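Archaeal flagellar ATP-binding protein FlaH (Methanocaldococcus jannaschii DSM 2661, PDB 4WIA) probably binds ATP and magnesium as a KaiC-like P-loop protein of the archaellum, with a suggested regulatory role in its assembly. Local coordinates at residues E5-L16 and I20-I32. Numbering follows the deposited sequence.
Sequences ELARIDLSRDDL and IGGGIPHGSLIII. With SO4 (sulfate ion), chain D.
The N-terminal strand pair of this KaiC-family P-loop domain, L6-A7 antiparallel to I24-P25, illustrates how a minimal two-stranded sheet ties the first ordered residues of a chain to the domain. A7 and I24 form its hydrogen-bonded pair, A7 N giving to I24 O at 2.7 Å and I24 N to A7 O at 2.9 Å. One pair further, L6 and P25 are non-hydrogen-bonded, a position where the missing N-H of proline costs no bond between these strands, and beyond them H26 N reaches E5 O at 3.0 Å from above the carbonyl plane. The imidazole of H26 packs beside E5-A7: A7 CB sits over one face, a CH-pi contact 4.2 Å from the ring centroid, while E5 CA meets the ring edge. L6 lays CD2 on the backbone of G22, 3.6 Å from G22 C. G23, without a side chain, brings its CA to 3.4 Å from A7 O, the two backbones running close together here. I9 and I20 meet tip to tip, CD1 to CD1 at 3.6 Å; CG1 between the backbone N and the carbonyl carbon in both (chi1 53° and 64°) points these ends at each other. Between the two segments lies the short helix 16-19, closed by a Schellman motif at G21. At the far bend, the amides of S12 and R13 and the R13 side chain hold a sulfate, which K84 and R55 of the second subunit also bind. A7 and I9 pack on F51 of helix 40-53, which probably follows the P-loop, and I24 rests on I158 and M182 of strands 158-163 and 182-191, which flank strand 29-33 in the main sheet.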
loop_
_atom_site.group_PDB
_atom_site.type_symbol
_atom_site.label_atom_id
_atom_site.label_comp_id
_atom_site.label_asym_id
_atom_site.label_seq_id
_atom_site.Cartn_x
_atom_site.Cartn_y
_atom_site.Cartn_z
ATOM N N GLU A 5 -15.855 -7.292 -1.181
ATOM C CA GLU A 5 -16.882 -6.614 -0.343
ATOM C C GLU A 5 -16.380 -6.026 0.996
ATOM O O GLU A 5 -17.180 -5.462 1.731
ATOM C CB GLU A 5 -18.111 -7.523 -0.140
ATOM C CG GLU A 5 -18.008 -8.638 0.886
ATOM C CD GLU A 5 -19.058 -9.713 0.623
ATOM O OE1 GLU A 5 -18.687 -10.769 0.055
ATOM O OE2 GLU A 5 -20.262 -9.498 0.928
ATOM N N LEU A 6 -15.076 -6.083 1.284
ATOM C CA LEU A 6 -14.493 -5.428 2.477
ATOM C C LEU A 6 -13.582 -4.291 2.130
ATOM O O LEU A 6 -12.588 -4.470 1.452
ATOM C CB LEU A 6 -13.678 -6.459 3.286
ATOM C CG LEU A 6 -13.865 -6.430 4.797
ATOM C CD1 LEU A 6 -15.310 -6.795 5.093
ATOM C CD2 LEU A 6 -12.937 -7.427 5.515
ATOM N N ALA A 7 -13.890 -3.112 2.612
ATOM C CA ALA A 7 -13.008 -2.025 2.409
ATOM C C ALA A 7 -11.966 -1.974 3.540
ATOM O O ALA A 7 -12.326 -2.002 4.700
ATOM C CB ALA A 7 -13.790 -0.743 2.393
ATOM N N ARG A 8 -10.700 -1.871 3.164
ATOM C CA ARG A 8 -9.585 -1.917 4.102
ATOM C C ARG A 8 -9.181 -0.583 4.653
ATOM O O ARG A 8 -9.201 0.439 3.970
ATOM C CB ARG A 8 -8.462 -2.587 3.427
ATOM C CG ARG A 8 -8.857 -4.012 3.045
ATOM C CD ARG A 8 -7.632 -4.874 3.010
ATOM N NE ARG A 8 -7.497 -5.657 4.253
ATOM C CZ ARG A 8 -6.377 -6.253 4.640
ATOM N NH1 ARG A 8 -5.272 -6.121 3.903
ATOM N NH2 ARG A 8 -6.338 -6.936 5.790
ATOM N N ILE A 9 -8.949 -0.584 5.940
ATOM C CA ILE A 9 -8.560 0.581 6.670
ATOM C C ILE A 9 -7.195 0.364 7.399
ATOM O O ILE A 9 -6.806 1.194 8.235
ATOM C CB ILE A 9 -9.622 0.954 7.723
ATOM C CG1 ILE A 9 -9.932 -0.237 8.615
ATOM C CG2 ILE A 9 -10.895 1.414 7.057
ATOM C CD1 ILE A 9 -9.947 0.081 10.084
ATOM N N ASP A 10 -6.478 -0.677 7.021
ATOM C CA ASP A 10 -5.292 -1.105 7.730
ATOM C C ASP A 10 -4.191 -0.084 7.819
ATOM O O ASP A 10 -3.791 0.451 6.837
ATOM C CB ASP A 10 -4.666 -2.266 6.985
ATOM C CG ASP A 10 -5.625 -3.328 6.625
ATOM O OD1 ASP A 10 -6.820 -3.121 6.524
ATOM O OD2 ASP A 10 -5.161 -4.411 6.406
ATOM N N LEU A 11 -3.644 0.089 9.006
ATOM C CA LEU A 11 -2.400 0.788 9.212
ATOM C C LEU A 11 -1.426 -0.007 10.053
ATOM O O LEU A 11 -1.812 -0.802 10.916
ATOM C CB LEU A 11 -2.705 2.101 9.941
ATOM C CG LEU A 11 -3.672 3.068 9.286
ATOM C CD1 LEU A 11 -3.838 4.286 10.159
ATOM C CD2 LEU A 11 -3.165 3.518 7.937
ATOM N N SER A 12 -0.138 0.251 9.858
ATOM C CA SER A 12 0.856 -0.402 10.643
ATOM C C SER A 12 0.686 -0.106 12.137
ATOM O O SER A 12 0.915 -0.974 12.965
ATOM C CB SER A 12 2.259 0.013 10.209
ATOM O OG SER A 12 2.626 -0.490 8.945
ATOM N N ARG A 13 0.335 1.120 12.458
ATOM C CA ARG A 13 0.454 1.637 13.795
ATOM C C ARG A 13 -0.632 1.178 14.722
ATOM O O ARG A 13 -0.535 1.388 15.904
ATOM C CB ARG A 13 0.423 3.146 13.774
ATOM C CG ARG A 13 -0.968 3.751 13.568
ATOM C CD ARG A 13 -0.870 5.245 13.392
ATOM N NE ARG A 13 -0.331 5.559 12.073
ATOM C CZ ARG A 13 -0.037 6.786 11.638
ATOM N NH1 ARG A 13 -0.291 7.845 12.398
ATOM N NH2 ARG A 13 0.478 6.954 10.441
ATOM N N ASP A 14 -1.686 0.575 14.237
ATOM C CA ASP A 14 -2.676 0.063 15.123
ATOM C C ASP A 14 -3.297 -1.188 14.537
ATOM O O ASP A 14 -3.056 -1.541 13.413
ATOM C CB ASP A 14 -3.755 1.116 15.502
ATOM C CG ASP A 14 -4.652 1.522 14.345
ATOM O OD1 ASP A 14 -5.178 0.632 13.626
ATOM O OD2 ASP A 14 -4.881 2.767 14.175
ATOM N N ASP A 15 -4.095 -1.858 15.334
ATOM C CA ASP A 15 -4.831 -3.046 14.867
ATOM C C ASP A 15 -6.366 -2.822 14.815
ATOM O O ASP A 15 -7.142 -3.737 14.982
ATOM C CB ASP A 15 -4.451 -4.252 15.759
ATOM C CG ASP A 15 -4.966 -4.126 17.193
ATOM O OD1 ASP A 15 -5.505 -3.100 17.598
ATOM O OD2 ASP A 15 -4.949 -5.115 17.908
ATOM N N LEU A 16 -6.793 -1.610 14.520
ATOM C CA LEU A 16 -8.226 -1.312 14.418
ATOM C C LEU A 16 -8.920 -2.189 13.371
ATOM O O LEU A 16 -10.051 -2.608 13.586
ATOM C CB LEU A 16 -8.483 0.139 14.096
ATOM C CG LEU A 16 -9.975 0.557 14.149
ATOM C CD1 LEU A 16 -10.594 0.358 15.524
ATOM C CD2 LEU A 16 -10.162 1.992 13.728
ATOM N N ILE A 20 -12.521 -4.421 14.100
ATOM C CA ILE A 20 -13.781 -4.272 13.357
ATOM C C ILE A 20 -14.018 -5.457 12.408
ATOM O O ILE A 20 -14.986 -5.455 11.634
ATOM C CB ILE A 20 -13.827 -3.009 12.572
ATOM C CG1 ILE A 20 -12.765 -2.995 11.486
ATOM C CG2 ILE A 20 -13.695 -1.836 13.516
ATOM C CD1 ILE A 20 -12.960 -1.814 10.561
ATOM N N GLY A 21 -13.226 -6.521 12.583
ATOM C CA GLY A 21 -13.484 -7.827 11.942
ATOM C C GLY A 21 -12.834 -7.946 10.595
ATOM O O GLY A 21 -13.164 -8.864 9.873
ATOM N N GLY A 22 -11.884 -7.058 10.276
ATOM C CA GLY A 22 -11.121 -7.139 9.025
ATOM C C GLY A 22 -11.144 -5.890 8.185
ATOM O O GLY A 22 -10.231 -5.650 7.407
ATOM N N GLY A 23 -12.232 -5.116 8.276
ATOM C CA GLY A 23 -12.447 -3.972 7.434
ATOM C C GLY A 23 -13.877 -3.492 7.581
ATOM O O GLY A 23 -14.630 -4.002 8.416
ATOM N N ILE A 24 -14.268 -2.530 6.753
ATOM C CA ILE A 24 -15.592 -2.016 6.795
ATOM C C ILE A 24 -16.329 -2.576 5.577
ATOM O O ILE A 24 -15.800 -2.511 4.490
ATOM C CB ILE A 24 -15.565 -0.500 6.700
ATOM C CG1 ILE A 24 -14.928 0.118 7.935
ATOM C CG2 ILE A 24 -16.994 0.040 6.521
ATOM C CD1 ILE A 24 -15.738 -0.035 9.210
ATOM N N PRO A 25 -17.506 -3.199 5.781
ATOM C CA PRO A 25 -18.208 -3.736 4.614
ATOM C C PRO A 25 -18.667 -2.639 3.686
ATOM O O PRO A 25 -19.204 -1.592 4.109
ATOM C CB PRO A 25 -19.425 -4.469 5.199
ATOM C CG PRO A 25 -19.074 -4.721 6.618
ATOM C CD PRO A 25 -18.175 -3.572 7.039
ATOM N N HIS A 26 -18.424 -2.866 2.419
ATOM C CA HIS A 26 -19.057 -2.062 1.386
ATOM C C HIS A 26 -20.580 -1.963 1.620
ATOM O O HIS A 26 -21.189 -2.908 2.067
ATOM C CB HIS A 26 -18.705 -2.632 0.003
ATOM C CG HIS A 26 -17.335 -2.223 -0.452
ATOM N ND1 HIS A 26 -16.321 -3.110 -0.722
ATOM C CD2 HIS A 26 -16.812 -1.000 -0.658
ATOM C CE1 HIS A 26 -15.220 -2.454 -1.044
ATOM N NE2 HIS A 26 -15.499 -1.170 -1.027
ATOM N N GLY A 27 -21.173 -0.806 1.302
ATOM C CA GLY A 27 -22.572 -0.572 1.532
ATOM C C GLY A 27 -22.916 -0.255 2.972
ATOM O O GLY A 27 -24.054 -0.313 3.339
ATOM N N SER A 28 -21.944 0.026 3.820
ATOM C CA SER A 28 -22.260 0.312 5.211
ATOM C C SER A 28 -22.745 1.774 5.365
ATOM O O SER A 28 -22.209 2.692 4.709
ATOM C CB SER A 28 -21.019 0.078 6.086
ATOM O OG SER A 28 -20.728 -1.326 6.211
ATOM N N LEU A 29 -23.719 1.954 6.233
ATOM C CA LEU A 29 -24.017 3.210 6.811
ATOM C C LEU A 29 -23.647 3.170 8.302
ATOM O O LEU A 29 -24.341 2.561 9.139
ATOM C CB LEU A 29 -25.492 3.538 6.674
ATOM C CG LEU A 29 -25.928 4.849 7.359
ATOM C CD1 LEU A 29 -25.298 6.075 6.740
ATOM C CD2 LEU A 29 -27.451 4.975 7.309
ATOM N N ILE A 30 -22.595 3.881 8.631
ATOM C CA ILE A 30 -22.066 3.884 9.939
ATOM C C ILE A 30 -22.511 5.150 10.627
ATOM O O ILE A 30 -22.309 6.246 10.131
ATOM C CB ILE A 30 -20.528 3.903 9.883
ATOM C CG1 ILE A 30 -20.025 2.776 8.977
ATOM C CG2 ILE A 30 -19.950 3.782 11.290
ATOM C CD1 ILE A 30 -18.524 2.556 9.002
ATOM N N ILE A 31 -23.129 5.001 11.765
ATOM C CA ILE A 31 -23.500 6.137 12.577
ATOM C C ILE A 31 -22.660 6.157 13.841
ATOM O O ILE A 31 -22.637 5.188 14.592
ATOM C CB ILE A 31 -25.006 6.058 12.973
ATOM C CG1 ILE A 31 -25.869 6.076 11.717
ATOM C CG2 ILE A 31 -25.379 7.222 13.891
ATOM C CD1 ILE A 31 -25.741 7.331 10.883
ATOM N N ILE A 32 -21.982 7.258 14.073
ATOM C CA ILE A 32 -21.214 7.446 15.276
ATOM C C ILE A 32 -21.868 8.458 16.163
ATOM O O ILE A 32 -21.899 9.622 15.839
ATOM C CB ILE A 32 -19.791 7.867 14.947
ATOM C CG1 ILE A 32 -19.167 6.839 13.966
ATOM C CG2 ILE A 32 -18.987 7.911 16.237
ATOM C CD1 ILE A 32 -17.815 7.270 13.403
HETATM S S SO4 D . 1.039 3.578 9.136
HETATM O O1 SO4 D . 2.515 3.549 9.053
HETATM O O2 SO4 D . 0.618 3.351 10.537
HETATM O O3 SO4 D . 0.543 4.896 8.679
HETATM O O4 SO4 D . 0.475 2.514 8.274
#